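Local atomic coordinates of alpha-L-rhamnosidase (Klebsiella oxytoca, PDB entry 4XHC), a protein that probably hydrolyses terminal alpha-L-rhamnose residues from rhamnosides, as a glycoside hydrolase of family GH78 that binds rhamnose in its pocket. Residues L126-T131 with R169-R174; S148-Q153 with R241-W246; D237-D242 with S525-W530. All blocks are in the same frame, centred on the assembly; numbering follows the deposited sequence.

Contact 1. Residues L126-T131 with R169-R174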
loop_
_atom_site.group_PDB
_atom_site.type_symbol
_atom_site.label_atom_id
_atom_site.label_comp_id
_atom_site.label_asym_id
_atom_site.label_seq_id
_atom_site.Cartn_x
_atom_site.Cartn_y
_atom_site.Cartn_z
ATOM N N LEU A 126 4.880 -7.014 -1.129
ATOM C CA LEU A 126 4.365 -8.357 -1.369
ATOM C C LEU A 126 3.899 -8.505 -2.804
ATOM O O LEU A 126 3.311 -7.587 -3.365
ATOM C CB LEU A 126 3.197 -8.647 -0.436
ATOM C CG LEU A 126 3.408 -8.386 1.055
ATOM C CD1 LEU A 126 2.202 -8.882 1.818
ATOM C CD2 LEU A 126 4.661 -9.070 1.574
ATOM N N THR A 127 4.170 -9.661 -3.400
ATOM C CA THR A 127 3.738 -9.961 -4.770
ATOM C C THR A 127 3.152 -11.364 -4.811
ATOM O O THR A 127 3.730 -12.299 -4.257
ATOM C CB THR A 127 4.908 -9.844 -5.751
ATOM O OG1 THR A 127 5.606 -8.632 -5.496
ATOM C CG2 THR A 127 4.430 -9.817 -7.173
ATOM N N PHE A 128 1.996 -11.497 -5.450
ATOM C CA PHE A 128 1.245 -12.743 -5.454
ATOM C C PHE A 128 1.129 -13.295 -6.863
ATOM O O PHE A 128 0.822 -12.550 -7.797
ATOM C CB PHE A 128 -0.166 -12.486 -4.959
ATOM C CG PHE A 128 -0.244 -11.925 -3.573
ATOM C CD1 PHE A 128 -0.115 -10.558 -3.356
ATOM C CD2 PHE A 128 -0.501 -12.755 -2.488
ATOM C CE1 PHE A 128 -0.221 -10.032 -2.077
ATOM C CE2 PHE A 128 -0.593 -12.235 -1.210
ATOM C CZ PHE A 128 -0.460 -10.872 -1.002
ATOM N N GLY A 129 1.314 -14.600 -7.019
ATOM C CA GLY A 129 1.202 -15.220 -8.335
ATOM C C GLY A 129 0.520 -16.571 -8.346
ATOM O O GLY A 129 0.714 -17.375 -7.441
ATOM N N GLU A 130 -0.280 -16.820 -9.377
ATOM C CA GLU A 130 -0.837 -18.142 -9.594
ATOM C C GLU A 130 0.232 -19.080 -10.158
ATOM O O GLU A 130 0.225 -20.278 -9.869
ATOM C CB GLU A 130 -2.031 -18.082 -10.553
ATOM C CG GLU A 130 -3.214 -17.239 -10.092
ATOM C CD GLU A 130 -4.328 -17.214 -11.131
ATOM O OE1 GLU A 130 -4.104 -16.648 -12.223
ATOM O OE2 GLU A 130 -5.426 -17.752 -10.880
ATOM N N THR A 131 1.127 -18.540 -10.986
ATOM C CA THR A 131 2.309 -19.278 -11.456
ATOM C C THR A 131 3.583 -18.681 -10.871
ATOM O O THR A 131 3.587 -17.552 -10.390
ATOM C CB THR A 131 2.443 -19.249 -12.987
ATOM O OG1 THR A 131 2.595 -17.892 -13.453
ATOM C CG2 THR A 131 1.231 -19.865 -13.621
ATOM N N ARG A 169 -7.677 -7.145 1.158
ATOM C CA ARG A 169 -8.002 -7.578 -0.205
ATOM C C ARG A 169 -7.902 -9.098 -0.375
ATOM O O ARG A 169 -7.056 -9.752 0.228
ATOM C CB ARG A 169 -7.103 -6.888 -1.229
ATOM C CG ARG A 169 -7.328 -5.388 -1.336
ATOM C CD ARG A 169 -6.554 -4.808 -2.513
ATOM N NE ARG A 169 -7.148 -5.188 -3.799
ATOM C CZ ARG A 169 -6.470 -5.538 -4.897
ATOM N NH1 ARG A 169 -5.135 -5.590 -4.909
ATOM N NH2 ARG A 169 -7.140 -5.849 -5.998
ATOM N N ARG A 170 -8.778 -9.646 -1.211
ATOM C CA ARG A 170 -8.777 -11.071 -1.521
ATOM C C ARG A 170 -7.810 -11.355 -2.660
ATOM O O ARG A 170 -7.921 -10.784 -3.722
ATOM C CB ARG A 170 -10.183 -11.520 -1.918
ATOM C CG ARG A 170 -10.372 -13.028 -1.892
ATOM C CD ARG A 170 -11.645 -13.432 -2.605
ATOM N NE ARG A 170 -11.502 -13.325 -4.045
ATOM C CZ ARG A 170 -12.485 -13.522 -4.913
ATOM N NH1 ARG A 170 -13.713 -13.827 -4.489
ATOM N NH2 ARG A 170 -12.239 -13.416 -6.215
ATOM N N TYR A 171 -6.863 -12.245 -2.435
ATOM C CA TYR A 171 -5.865 -12.577 -3.442
ATOM C C TYR A 171 -6.068 -14.012 -3.917
ATOM O O TYR A 171 -6.644 -14.831 -3.206
ATOM C CB TYR A 171 -4.447 -12.388 -2.877
ATOM C CG TYR A 171 -4.146 -10.967 -2.440
ATOM C CD1 TYR A 171 -3.896 -9.969 -3.373
ATOM C CD2 TYR A 171 -4.119 -10.620 -1.087
ATOM C CE1 TYR A 171 -3.635 -8.664 -2.975
ATOM C CE2 TYR A 171 -3.851 -9.320 -0.677
ATOM C CZ TYR A 171 -3.609 -8.344 -1.623
ATOM O OH TYR A 171 -3.351 -7.050 -1.227
ATOM N N CYS A 172 -5.601 -14.296 -5.128
ATOM C CA CYS A 172 -5.679 -15.623 -5.714
ATOM C C CYS A 172 -4.281 -16.006 -6.106
ATOM O O CYS A 172 -3.695 -15.376 -6.971
ATOM C CB CYS A 172 -6.567 -15.595 -6.949
ATOM S SG CYS A 172 -6.622 -17.155 -7.855
ATOM N N PHE A 173 -3.721 -17.019 -5.467
ATOM C CA PHE A 173 -2.304 -17.290 -5.655
ATOM C C PHE A 173 -1.861 -18.670 -5.208
ATOM O O PHE A 173 -2.535 -19.343 -4.439
ATOM C CB PHE A 173 -1.475 -16.247 -4.891
ATOM C CG PHE A 173 -1.668 -16.291 -3.399
ATOM C CD1 PHE A 173 -2.773 -15.690 -2.812
ATOM C CD2 PHE A 173 -0.754 -16.936 -2.583
ATOM C CE1 PHE A 173 -2.966 -15.731 -1.439
ATOM C CE2 PHE A 173 -0.939 -16.977 -1.214
ATOM C CZ PHE A 173 -2.045 -16.373 -0.641
ATOM N N ARG A 174 -0.700 -19.068 -5.711
ATOM C CA ARG A 174 0.071 -20.145 -5.123
ATOM C C ARG A 174 1.397 -19.650 -4.502
ATOM O O ARG A 174 1.795 -20.123 -3.432
ATOM C CB ARG A 174 0.358 -21.218 -6.159
ATOM C CG ARG A 174 1.293 -22.263 -5.598
ATOM C CD ARG A 174 1.335 -23.540 -6.392
ATOM N NE ARG A 174 2.450 -24.342 -5.913
ATOM C CZ ARG A 174 2.732 -25.563 -6.336
ATOM N NH1 ARG A 174 1.969 -26.157 -7.242
ATOM N NH2 ARG A 174 3.777 -26.190 -5.834
#

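Contact 2. Residues S148-Q153 with R241-W246. With RAM (alpha-L-rhamnopyranose), chain C.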
loop_
_atom_site.group_PDB
_atom_site.type_symbol
_atom_site.label_atom_id
_atom_site.label_comp_id
_atom_site.label_asym_id
_atom_site.label_seq_id
_atom_site.Cartn_x
_atom_site.Cartn_y
_atom_site.Cartn_z
ATOM N N SER A 148 -3.687 -2.840 -15.703
ATOM C CA SER A 148 -2.591 -3.417 -14.908
ATOM C C SER A 148 -2.961 -3.598 -13.437
ATOM O O SER A 148 -2.264 -4.311 -12.709
ATOM C CB SER A 148 -1.314 -2.583 -15.030
ATOM O OG SER A 148 -1.491 -1.293 -14.498
ATOM N N SER A 149 -4.059 -2.970 -13.011
ATOM C CA SER A 149 -4.476 -3.001 -11.620
ATOM C C SER A 149 -4.907 -4.387 -11.170
ATOM O O SER A 149 -4.998 -4.644 -9.976
ATOM C CB SER A 149 -5.592 -1.988 -11.377
ATOM O OG SER A 149 -6.816 -2.399 -11.973
ATOM N N TRP A 150 -5.179 -5.279 -12.114
ATOM C CA TRP A 150 -5.455 -6.682 -11.772
ATOM C C TRP A 150 -4.242 -7.439 -11.204
ATOM O O TRP A 150 -4.403 -8.455 -10.524
ATOM C CB TRP A 150 -5.972 -7.443 -12.997
ATOM C CG TRP A 150 -7.400 -7.162 -13.352
ATOM C CD1 TRP A 150 -7.867 -6.678 -14.542
ATOM C CD2 TRP A 150 -8.546 -7.352 -12.516
ATOM N NE1 TRP A 150 -9.230 -6.549 -14.493
ATOM C CE2 TRP A 150 -9.673 -6.957 -13.262
ATOM C CE3 TRP A 150 -8.728 -7.805 -11.201
ATOM C CZ2 TRP A 150 -10.971 -7.011 -12.744
ATOM C CZ3 TRP A 150 -10.021 -7.856 -10.682
ATOM C CH2 TRP A 150 -11.127 -7.460 -11.456
ATOM N N LEU A 151 -3.041 -6.963 -11.517
ATOM C CA LEU A 151 -1.817 -7.598 -11.056
ATOM C C LEU A 151 -1.655 -7.396 -9.547
ATOM O O LEU A 151 -1.717 -6.263 -9.057
ATOM C CB LEU A 151 -0.619 -7.041 -11.823
ATOM C CG LEU A 151 -0.658 -7.277 -13.337
ATOM C CD1 LEU A 151 0.461 -6.544 -14.048
ATOM C CD2 LEU A 151 -0.572 -8.757 -13.657
ATOM N N GLN A 152 -1.442 -8.503 -8.829
ATOM C CA GLN A 152 -1.591 -8.556 -7.368
ATOM C C GLN A 152 -0.305 -8.253 -6.597
ATOM O O GLN A 152 0.706 -8.940 -6.731
ATOM C CB GLN A 152 -2.133 -9.926 -6.962
ATOM C CG GLN A 152 -3.434 -10.306 -7.663
ATOM C CD GLN A 152 -3.935 -11.663 -7.229
ATOM O OE1 GLN A 152 -4.946 -11.775 -6.543
ATOM N NE2 GLN A 152 -3.220 -12.710 -7.622
ATOM N N GLN A 153 -0.383 -7.243 -5.742
ATOM C CA GLN A 153 0.786 -6.535 -5.270
ATOM C C GLN A 153 0.371 -5.621 -4.123
ATOM O O GLN A 153 -0.722 -5.067 -4.153
ATOM C CB GLN A 153 1.281 -5.701 -6.434
ATOM C CG GLN A 153 2.631 -5.063 -6.247
ATOM C CD GLN A 153 3.025 -4.256 -7.459
ATOM O OE1 GLN A 153 2.181 -3.636 -8.112
ATOM N NE2 GLN A 153 4.307 -4.277 -7.783
ATOM N N ARG A 241 -8.837 -12.717 -11.714
ATOM C CA ARG A 241 -9.412 -11.810 -12.677
ATOM C C ARG A 241 -10.388 -12.647 -13.532
ATOM O O ARG A 241 -9.988 -13.724 -13.972
ATOM C CB ARG A 241 -8.268 -11.263 -13.520
ATOM C CG ARG A 241 -8.722 -10.313 -14.592
ATOM C CD ARG A 241 -7.780 -10.260 -15.774
ATOM N NE ARG A 241 -7.680 -11.525 -16.474
ATOM C CZ ARG A 241 -8.640 -12.069 -17.199
ATOM N NH1 ARG A 241 -9.831 -11.514 -17.310
ATOM N NH2 ARG A 241 -8.406 -13.208 -17.799
ATOM N N ASP A 242 -11.627 -12.215 -13.805
ATOM C CA ASP A 242 -12.192 -10.892 -13.506
ATOM C C ASP A 242 -13.010 -10.858 -12.223
ATOM O O ASP A 242 -13.630 -9.835 -11.932
ATOM C CB ASP A 242 -13.190 -10.471 -14.599
ATOM C CG ASP A 242 -12.620 -10.534 -15.994
ATOM O OD1 ASP A 242 -11.749 -9.703 -16.321
ATOM O OD2 ASP A 242 -13.074 -11.395 -16.782
ATOM N N ARG A 243 -13.064 -11.969 -11.492
ATOM C CA ARG A 243 -13.878 -12.076 -10.263
ATOM C C ARG A 243 -15.352 -11.756 -10.489
ATOM O O ARG A 243 -15.984 -11.125 -9.649
ATOM C CB ARG A 243 -13.350 -11.148 -9.172
ATOM C CG ARG A 243 -11.848 -11.146 -9.052
ATOM C CD ARG A 243 -11.392 -10.269 -7.910
ATOM N NE ARG A 243 -9.939 -10.324 -7.772
ATOM C CZ ARG A 243 -9.279 -10.013 -6.666
ATOM N NH1 ARG A 243 -9.935 -9.606 -5.593
ATOM N NH2 ARG A 243 -7.958 -10.127 -6.628
ATOM N N ARG A 244 -15.896 -12.218 -11.610
ATOM C CA ARG A 244 -17.168 -11.716 -12.083
ATOM C C ARG A 244 -17.991 -12.774 -12.793
ATOM O O ARG A 244 -17.455 -13.662 -13.458
ATOM C CB ARG A 244 -16.891 -10.563 -13.044
ATOM C CG ARG A 244 -18.099 -9.712 -13.336
ATOM C CD ARG A 244 -17.725 -8.269 -13.628
ATOM N NE ARG A 244 -17.343 -8.033 -15.019
ATOM C CZ ARG A 244 -16.173 -7.550 -15.424
ATOM N NH1 ARG A 244 -15.206 -7.245 -14.556
ATOM N NH2 ARG A 244 -15.963 -7.372 -16.717
ATOM N N LEU A 245 -19.307 -12.643 -12.672
ATOM C CA LEU A 245 -20.262 -13.548 -13.313
ATOM C C LEU A 245 -20.472 -13.222 -14.792
ATOM O O LEU A 245 -20.993 -12.161 -15.116
ATOM C CB LEU A 245 -21.602 -13.447 -12.578
ATOM C CG LEU A 245 -22.792 -14.261 -13.088
ATOM C CD1 LEU A 245 -22.512 -15.758 -13.020
ATOM C CD2 LEU A 245 -24.038 -13.911 -12.284
ATOM N N TRP A 246 -20.067 -14.134 -15.679
ATOM C CA TRP A 246 -20.328 -14.025 -17.133
ATOM C C TRP A 246 -21.231 -15.172 -17.588
ATOM O O TRP A 246 -21.152 -16.284 -17.066
ATOM C CB TRP A 246 -19.030 -14.102 -17.946
ATOM C CG TRP A 246 -18.113 -12.910 -17.874
ATOM C CD1 TRP A 246 -17.261 -12.596 -16.859
ATOM C CD2 TRP A 246 -17.906 -11.921 -18.885
ATOM N NE1 TRP A 246 -16.556 -11.456 -17.165
ATOM C CE2 TRP A 246 -16.930 -11.025 -18.405
ATOM C CE3 TRP A 246 -18.455 -11.697 -20.147
ATOM C CZ2 TRP A 246 -16.492 -9.919 -19.142
ATOM C CZ3 TRP A 246 -18.022 -10.590 -20.879
ATOM C CH2 TRP A 246 -17.049 -9.722 -20.373
HETATM C C1 RAM C . -13.034 -12.566 -20.857
HETATM C C2 RAM C . -12.988 -13.762 -19.926
HETATM C C3 RAM C . -14.380 -14.325 -19.709
HETATM C C4 RAM C . -15.125 -14.343 -21.032
HETATM C C5 RAM C . -15.376 -12.910 -21.470
HETATM C C6 RAM C . -15.395 -12.737 -22.968
HETATM O O1 RAM C . -12.181 -11.608 -20.365
HETATM O O2 RAM C . -12.190 -14.742 -20.569
HETATM O O3 RAM C . -14.313 -15.648 -19.173
HETATM O O4 RAM C . -16.369 -15.003 -20.891
HETATM O O5 RAM C . -14.353 -12.039 -20.938
#

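Contact 3. Residues D237-D242 with S525-W530. With RAM (alpha-L-rhamnopyranose), chain C.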
loop_
_atom_site.group_PDB
_atom_site.type_symbol
_atom_site.label_atom_id
_atom_site.label_comp_id
_atom_site.label_asym_id
_atom_site.label_seq_id
_atom_site.Cartn_x
_atom_site.Cartn_y
_atom_site.Cartn_z
ATOM N N ASP A 237 -15.761 -16.045 -13.036
ATOM C CA ASP A 237 -15.053 -16.625 -14.180
ATOM C C ASP A 237 -13.636 -17.028 -13.804
ATOM O O ASP A 237 -13.186 -18.116 -14.167
ATOM C CB ASP A 237 -15.079 -15.698 -15.417
ATOM C CG ASP A 237 -14.383 -14.359 -15.197
ATOM O OD1 ASP A 237 -14.369 -13.842 -14.065
ATOM O OD2 ASP A 237 -13.867 -13.808 -16.185
ATOM N N GLY A 238 -12.946 -16.142 -13.081
ATOM C CA GLY A 238 -11.596 -16.392 -12.550
ATOM C C GLY A 238 -11.377 -15.617 -11.245
ATOM O O GLY A 238 -11.685 -14.430 -11.179
ATOM N N PRO A 239 -10.860 -16.281 -10.193
ATOM C CA PRO A 239 -10.764 -15.597 -8.905
ATOM C C PRO A 239 -9.711 -14.494 -8.820
ATOM O O PRO A 239 -9.835 -13.611 -7.969
ATOM C CB PRO A 239 -10.422 -16.730 -7.927
ATOM C CG PRO A 239 -10.773 -17.996 -8.630
ATOM C CD PRO A 239 -10.511 -17.709 -10.068
ATOM N N LYS A 240 -8.675 -14.552 -9.654
ATOM C CA LYS A 240 -7.717 -13.447 -9.740
ATOM C C LYS A 240 -8.330 -12.326 -10.558
ATOM O O LYS A 240 -8.326 -11.160 -10.169
ATOM C CB LYS A 240 -6.419 -13.882 -10.417
ATOM C CG LYS A 240 -5.465 -12.716 -10.664
ATOM C CD LYS A 240 -4.092 -13.163 -11.132
ATOM C CE LYS A 240 -4.020 -13.227 -12.640
ATOM N NZ LYS A 240 -2.879 -14.072 -13.073
ATOM N N ARG A 241 -8.837 -12.717 -11.714
ATOM C CA ARG A 241 -9.412 -11.810 -12.677
ATOM C C ARG A 241 -10.388 -12.647 -13.532
ATOM O O ARG A 241 -9.988 -13.724 -13.972
ATOM C CB ARG A 241 -8.268 -11.263 -13.520
ATOM C CG ARG A 241 -8.722 -10.313 -14.592
ATOM C CD ARG A 241 -7.780 -10.260 -15.774
ATOM N NE ARG A 241 -7.680 -11.525 -16.474
ATOM C CZ ARG A 241 -8.640 -12.069 -17.199
ATOM N NH1 ARG A 241 -9.831 -11.514 -17.310
ATOM N NH2 ARG A 241 -8.406 -13.208 -17.799
ATOM N N ASP A 242 -11.627 -12.215 -13.805
ATOM C CA ASP A 242 -12.192 -10.892 -13.506
ATOM C C ASP A 242 -13.010 -10.858 -12.223
ATOM O O ASP A 242 -13.630 -9.835 -11.932
ATOM C CB ASP A 242 -13.190 -10.471 -14.599
ATOM C CG ASP A 242 -12.620 -10.534 -15.994
ATOM O OD1 ASP A 242 -11.749 -9.703 -16.321
ATOM O OD2 ASP A 242 -13.074 -11.395 -16.782
ATOM N N SER A 525 -5.751 -15.619 -16.630
ATOM C CA SER A 525 -6.195 -16.335 -15.432
ATOM C C SER A 525 -5.756 -17.790 -15.512
ATOM O O SER A 525 -5.834 -18.407 -16.572
ATOM C CB SER A 525 -7.710 -16.230 -15.298
ATOM O OG SER A 525 -8.193 -17.158 -14.352
ATOM N N TYR A 526 -5.275 -18.329 -14.396
ATOM C CA TYR A 526 -4.785 -19.716 -14.335
ATOM C C TYR A 526 -5.687 -20.607 -13.490
ATOM O O TYR A 526 -5.343 -21.739 -13.157
ATOM C CB TYR A 526 -3.326 -19.749 -13.853
ATOM C CG TYR A 526 -2.436 -19.130 -14.881
ATOM C CD1 TYR A 526 -1.965 -19.870 -15.951
ATOM C CD2 TYR A 526 -2.141 -17.778 -14.842
ATOM C CE1 TYR A 526 -1.185 -19.285 -16.939
ATOM C CE2 TYR A 526 -1.351 -17.190 -15.814
ATOM C CZ TYR A 526 -0.880 -17.946 -16.860
ATOM O OH TYR A 526 -0.104 -17.347 -17.817
ATOM N N CYS A 527 -6.868 -20.086 -13.185
ATOM C CA CYS A 527 -7.930 -20.866 -12.569
ATOM C C CYS A 527 -9.222 -20.324 -13.139
ATOM O O CYS A 527 -9.751 -19.336 -12.632
ATOM C CB CYS A 527 -7.901 -20.712 -11.048
ATOM S SG CYS A 527 -9.253 -21.538 -10.196
ATOM N N HIS A 528 -9.700 -20.944 -14.216
ATOM C CA HIS A 528 -10.866 -20.444 -14.937
ATOM C C HIS A 528 -11.818 -21.595 -15.119
ATOM O O HIS A 528 -11.484 -22.583 -15.767
ATOM C CB HIS A 528 -10.456 -19.867 -16.298
ATOM C CG HIS A 528 -11.049 -18.527 -16.590
ATOM N ND1 HIS A 528 -10.657 -17.385 -15.932
ATOM C CD2 HIS A 528 -11.985 -18.141 -17.486
ATOM C CE1 HIS A 528 -11.335 -16.353 -16.397
ATOM N NE2 HIS A 528 -12.148 -16.784 -17.342
ATOM N N ALA A 529 -13.010 -21.456 -14.556
ATOM C CA ALA A 529 -13.939 -22.579 -14.438
ATOM C C ALA A 529 -14.606 -22.989 -15.753
ATOM O O ALA A 529 -15.186 -24.068 -15.838
ATOM C CB ALA A 529 -14.986 -22.290 -13.370
ATOM N N TRP A 530 -14.518 -22.152 -16.780
ATOM C CA TRP A 530 -14.994 -22.562 -18.088
ATOM C C TRP A 530 -14.080 -23.638 -18.674
ATOM O O TRP A 530 -14.393 -24.221 -19.708
ATOM C CB TRP A 530 -15.197 -21.356 -19.032
ATOM C CG TRP A 530 -13.993 -20.731 -19.684
ATOM C CD1 TRP A 530 -12.696 -21.142 -19.616
ATOM C CD2 TRP A 530 -14.000 -19.596 -20.562
ATOM N NE1 TRP A 530 -11.888 -20.317 -20.372
ATOM C CE2 TRP A 530 -12.670 -19.367 -20.969
ATOM C CE3 TRP A 530 -15.004 -18.754 -21.045
ATOM C CZ2 TRP A 530 -12.317 -18.332 -21.824
ATOM C CZ3 TRP A 530 -14.655 -17.725 -21.891
ATOM C CH2 TRP A 530 -13.321 -17.521 -22.272
HETATM C C1 RAM C . -13.034 -12.566 -20.857
HETATM C C2 RAM C . -12.988 -13.762 -19.926
HETATM C C3 RAM C . -14.380 -14.325 -19.709
HETATM C C4 RAM C . -15.125 -14.343 -21.032
HETATM C C5 RAM C . -15.376 -12.910 -21.470
HETATM C C6 RAM C . -15.395 -12.737 -22.968
HETATM O O1 RAM C . -12.181 -11.608 -20.365
HETATM O O2 RAM C . -12.190 -14.742 -20.569
HETATM O O3 RAM C . -14.313 -15.648 -19.173
HETATM O O4 RAM C . -16.369 -15.003 -20.891
HETATM O O5 RAM C . -14.353 -12.039 -20.938
HETATM O O HOH W 1 -14.915 -19.642 -15.978
HETATM O O HOH W 2 -7.895 -16.574 -11.677
#

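Contact 1. Residues L126-T131 with R169-R174
Phe-128 and Tyr-171 both hold CG opposite their own carbonyl carbon (chi1 near -60°), and this brings their rings together in an aromatic cluster completed by Phe-173. The cluster lies in the antiparallel beta domain, where the end of strand 122-129 meets strand 171-173. The Phe-128 and Tyr-171 rings stack face to face: their planes differ by 8°, their centroids lie 3.9 Å apart, and each ring has atoms of the other above its centre. Tyr-171 CB adds a CH-pi contact over the same Phe-128 ring, 4.2 Å from its centroid. Phe-173 places CG between its backbone N and carbonyl carbon, offering a ring face to the edge of Phe-128. These planes are 65° apart, and Phe-128 CD2 comes within 3.7 Å of Phe-173 CD1, toward the rim. Phe-99 makes a further edge-to-face pair with Phe-173. The carboxylate of Glu-130 passes the thiol of Cys-172, but its polar anchors are the backbone N of Tyr-526 and the ammonium of Lys-240. Beyond the rings the chain turns a corner at Arg-174, whose guanidinium leads away to Asp-98 and Asp-502. One backbone bond joins the segments directly: Arg-174 N donates to Gly-129 O at 2.8 Å.

Contact 2. Residues S148-Q153 with R241-W246
Trp-150 receives the aliphatic part of Arg-241 over one indole face, and this is the tightly packed half of the contact. Arg-241 CG stands above the five-membered ring, 3.5 Å from its centroid, in a CH-pi contact, while the backbone of Asp-242 extends the cover toward the six-membered ring, with Trp-150 CH2 3.5 Å from Asp-242 O. Arg-241 bends at chi3 (63°), carrying its guanidinium off the indole, planes 77° apart, toward Asp-242. NH1 of Arg-241 forms a salt bridge to Asp-242 OD1 at 2.8 Å: OD1 lies close to the guanidinium plane, whereas NH1 comes from above the carboxylate plane; NH2 pairs with Glu-506. The looser half belongs to partly exposed Arg-243, an extended chain that slides past the indole edge, its NE 3.8 Å from Trp-150 CZ3. Its NE is bonded to Lys-240 O, and NH2, weakly bonded to Arg-170 O, lies 3.4 Å from OE1 of Gln-152, whose NE2 donates a hydrogen bond to Cys-172 O. Asp-119 of the second subunit also packs on Trp-150. Trp-246 lays a ring face against the sugar, CE3 3.6 Å from rhamnose C5. Arg-241, Asp-242 and Trp-246 line part of the rhamnose-binding pocket.

Contact 3. Residues D237-D242 with S525-W530
The rhamnose pocket is lined here by Asp-237 and His-528, whose side chains point the same way. Asp-237 CG lies between its backbone N and carbonyl carbon (chi1 62°), which sets the carboxylate alongside the His-528 ring. The carbonyl oxygen of Asp-237 sits over the centre of the His-528 imidazole, 3.1 Å above its plane. NE2 of His-528 donates to O3 of rhamnose at 3.1 Å and 161°, and ND1 shares a hydrogen bond of 2.9 Å with OG of Ser-525, so two bonds fix the rotation of the imidazole. Ser-525 is thus a second-shell support. Both segments are loops of the six-hairpin glycosidase domain, an (alpha/alpha)6 barrel in this family, and water helps to join them: one molecule is held by Lys-240 N at 3.0 Å and Ser-525 OG at 2.8 Å; another donates to Asp-237 O at 2.9 Å and accepts, weakly, from Trp-530 N. Ala-529 N also bonds to Asp-237 O, weakly, at 3.4 Å. Asp-237 OD1 accepts the backbone N-H of Asp-242 on its syn side, 32° out of the carboxylate plane. Pro-239 CD packs on the thiol of Cys-527. Trp-530 lays one face over O3 of rhamnose, its CZ3 3.4 Å from rhamnose O4.

How the contacts relate
From the N terminus, contact 1 closes the first loop, returning from 126-131 to 169-174 within the beta domain. Segment 148-153 lies inside that loop, but its partner 241-246 lies beyond it, so contact 2 crosses contact 1 and carries the beta domain over to the helical domain. Contact 3 starts at 237-242, which overlaps 241-246 at Arg-241 and Asp-242, and closes a loop of 282 intervening residues, mostly helical, at 525-530. Probable hydrogen bonds between contacts complete the path: Phe-128 N to Gln-152 O, Arg-170 NH2 to Pro-239 O, and Arg-243 N to Gly-238 O. Contacts 2 and 3 both reach the bound rhamnose; contact 1 lies farther off, the Glu-130 side chain being about 12 Å from the sugar.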